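Local atomic coordinates of pilus assembly protein PILC (Thermus thermophilus, PDB entry 2WHN), a protein that probably acts as an inner-membrane component of the type IV pilus machinery, controlling pilus assembly and disassembly and supporting the localization and ATPase activity of PilB. Residues Leu15-Ser19 with Ile74-Tyr79. Numbering follows the deposited sequence.
Sequences LAIFS and IFSRLY
This buried, mostly apolar contact packs helix 12-28 against the residues leading into helix 77-89, near the centre of the all-helical N-terminal domain of PilC, a GSP F family protein. Residues 15-19 form a helical turn; Ile-74 (phi/psi -58/-22) and Phe-75 (-98/115) form the loop before Ser-76 (-70/164), the N-cap, whose OG accepts from Tyr-79 N at 3.2 Å. CA atoms lie 7.6 Å apart at Leu-15/Ile-74 and 10.3 Å at Ser-19/Tyr-79, a gap bridged by the long Tyr-79 side chain (chi1 t). Leu-15 (t, p) fills the middle: its CD1 is 3.6 Å from Phe-75 CE2, 4.2 Å from Ile-74 CG1 and 4.2 Å from Tyr-79 CE1. Phe-18 (chi1 t) and Phe-75 (chi1 m) meet obliquely, centroids 5.9 Å apart, planes at 64°. Ser-19 OG donates to Leu-15 O (2.8 Å), four residues back, a common way of burying serine in a helix, and accepts from Tyr-79 OH (2.8 Å), giving the tyrosine hydroxyl a partner within the interface. Helix 46-60 adjoins the phenylalanines, Phe-48 packing edge-to-face with Phe-18; on helix 92-109, Leu-15 touches Leu-103, Ser-19 touches Ala-100 and Leu-103, and Tyr-79 touches Leu-96.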
loop_
_atom_site.group_PDB
_atom_site.type_symbol
_atom_site.label_atom_id
_atom_site.label_comp_id
_atom_site.label_asym_id
_atom_site.label_seq_id
_atom_site.Cartn_x
_atom_site.Cartn_y
_atom_site.Cartn_z
ATOM N N LEU A 15 3.412 -2.624 6.382
ATOM C CA LEU A 15 3.657 -2.075 5.054
ATOM C C LEU A 15 4.331 -3.084 4.128
ATOM O O LEU A 15 4.005 -3.163 2.942
ATOM C CB LEU A 15 4.484 -0.788 5.138
ATOM C CG LEU A 15 4.732 -0.099 3.792
ATOM C CD1 LEU A 15 3.406 0.308 3.145
ATOM C CD2 LEU A 15 5.633 1.108 3.963
ATOM N N ALA A 16 5.271 -3.853 4.668
ATOM C CA ALA A 16 5.940 -4.896 3.895
ATOM C C ALA A 16 4.954 -5.957 3.409
ATOM O O ALA A 16 4.992 -6.368 2.250
ATOM C CB ALA A 16 7.053 -5.536 4.708
ATOM N N ILE A 17 4.085 -6.411 4.308
ATOM C CA ILE A 17 3.071 -7.405 3.965
ATOM C C ILE A 17 2.125 -6.876 2.889
ATOM O O ILE A 17 1.956 -7.497 1.834
ATOM C CB ILE A 17 2.275 -7.845 5.216
ATOM C CG1 ILE A 17 3.189 -8.613 6.168
ATOM C CG2 ILE A 17 1.077 -8.702 4.825
ATOM C CD1 ILE A 17 2.529 -8.997 7.475
ATOM N N PHE A 18 1.565 -5.693 3.126
ATOM C CA PHE A 18 0.723 -5.036 2.128
ATOM C C PHE A 18 1.389 -4.993 0.756
ATOM O O PHE A 18 0.765 -5.312 -0.258
ATOM C CB PHE A 18 0.377 -3.613 2.558
ATOM C CG PHE A 18 -0.161 -2.760 1.437
ATOM C CD1 PHE A 18 -1.462 -2.915 0.997
ATOM C CD2 PHE A 18 0.639 -1.815 0.824
ATOM C CE1 PHE A 18 -1.958 -2.140 -0.037
ATOM C CE2 PHE A 18 0.148 -1.030 -0.202
ATOM C CZ PHE A 18 -1.149 -1.197 -0.641
ATOM N N SER A 19 2.637 -4.531 0.725
ATOM C CA SER A 19 3.365 -4.330 -0.526
ATOM C C SER A 19 3.602 -5.652 -1.256
ATOM O O SER A 19 3.480 -5.723 -2.476
ATOM C CB SER A 19 4.704 -3.626 -0.266
ATOM O OG SER A 19 4.516 -2.342 0.308
ATOM N N ILE A 74 2.080 6.694 6.208
ATOM C CA ILE A 74 2.797 5.422 6.124
ATOM C C ILE A 74 3.517 5.232 4.781
ATOM O O ILE A 74 4.480 4.470 4.684
ATOM C CB ILE A 74 1.860 4.228 6.398
ATOM C CG1 ILE A 74 2.633 2.909 6.327
ATOM C CG2 ILE A 74 0.688 4.229 5.421
ATOM C CD1 ILE A 74 3.737 2.787 7.366
ATOM N N PHE A 75 3.064 5.939 3.751
ATOM C CA PHE A 75 3.704 5.851 2.440
ATOM C C PHE A 75 4.683 7.009 2.227
ATOM O O PHE A 75 4.283 8.170 2.201
ATOM C CB PHE A 75 2.645 5.815 1.327
ATOM C CG PHE A 75 1.642 4.699 1.482
ATOM C CD1 PHE A 75 0.366 4.956 1.964
ATOM C CD2 PHE A 75 1.993 3.385 1.201
ATOM C CE1 PHE A 75 -0.550 3.925 2.149
ATOM C CE2 PHE A 75 1.078 2.357 1.373
ATOM C CZ PHE A 75 -0.190 2.627 1.862
ATOM N N SER A 76 5.970 6.687 2.123
ATOM C CA SER A 76 7.013 7.704 1.985
ATOM C C SER A 76 6.967 8.397 0.622
ATOM O O SER A 76 6.360 7.892 -0.324
ATOM C CB SER A 76 8.391 7.078 2.195
ATOM O OG SER A 76 8.755 6.278 1.082
ATOM N N ARG A 77 7.649 9.532 0.516
ATOM C CA ARG A 77 7.693 10.280 -0.739
ATOM C C ARG A 77 8.199 9.408 -1.877
ATOM O O ARG A 77 7.657 9.430 -2.981
ATOM C CB ARG A 77 8.582 11.517 -0.604
ATOM C CG ARG A 77 7.883 12.728 -0.018
ATOM C CD ARG A 77 8.815 13.933 0.012
ATOM N NE ARG A 77 8.566 14.778 1.174
ATOM C CZ ARG A 77 8.845 14.426 2.425
ATOM N NH1 ARG A 77 9.378 13.239 2.677
ATOM N NH2 ARG A 77 8.586 15.259 3.425
ATOM N N LEU A 78 9.248 8.641 -1.608
ATOM C CA LEU A 78 9.821 7.772 -2.622
ATOM C C LEU A 78 8.829 6.687 -3.037
ATOM O O LEU A 78 8.693 6.373 -4.220
ATOM C CB LEU A 78 11.120 7.142 -2.117
ATOM C CG LEU A 78 11.873 6.298 -3.143
ATOM C CD1 LEU A 78 12.119 7.096 -4.419
ATOM C CD2 LEU A 78 13.181 5.785 -2.560
ATOM N N TYR A 79 8.136 6.119 -2.056
ATOM C CA TYR A 79 7.122 5.107 -2.326
ATOM C C TYR A 79 6.082 5.672 -3.283
ATOM O O TYR A 79 5.805 5.084 -4.330
ATOM C CB TYR A 79 6.458 4.664 -1.016
ATOM C CG TYR A 79 5.698 3.355 -1.091
ATOM C CD1 TYR A 79 6.164 2.224 -0.437
ATOM C CD2 TYR A 79 4.478 3.272 -1.750
ATOM C CE1 TYR A 79 5.451 1.039 -0.459
ATOM C CE2 TYR A 79 3.761 2.085 -1.788
ATOM C CZ TYR A 79 4.256 0.972 -1.148
ATOM O OH TYR A 79 3.552 -0.209 -1.176
#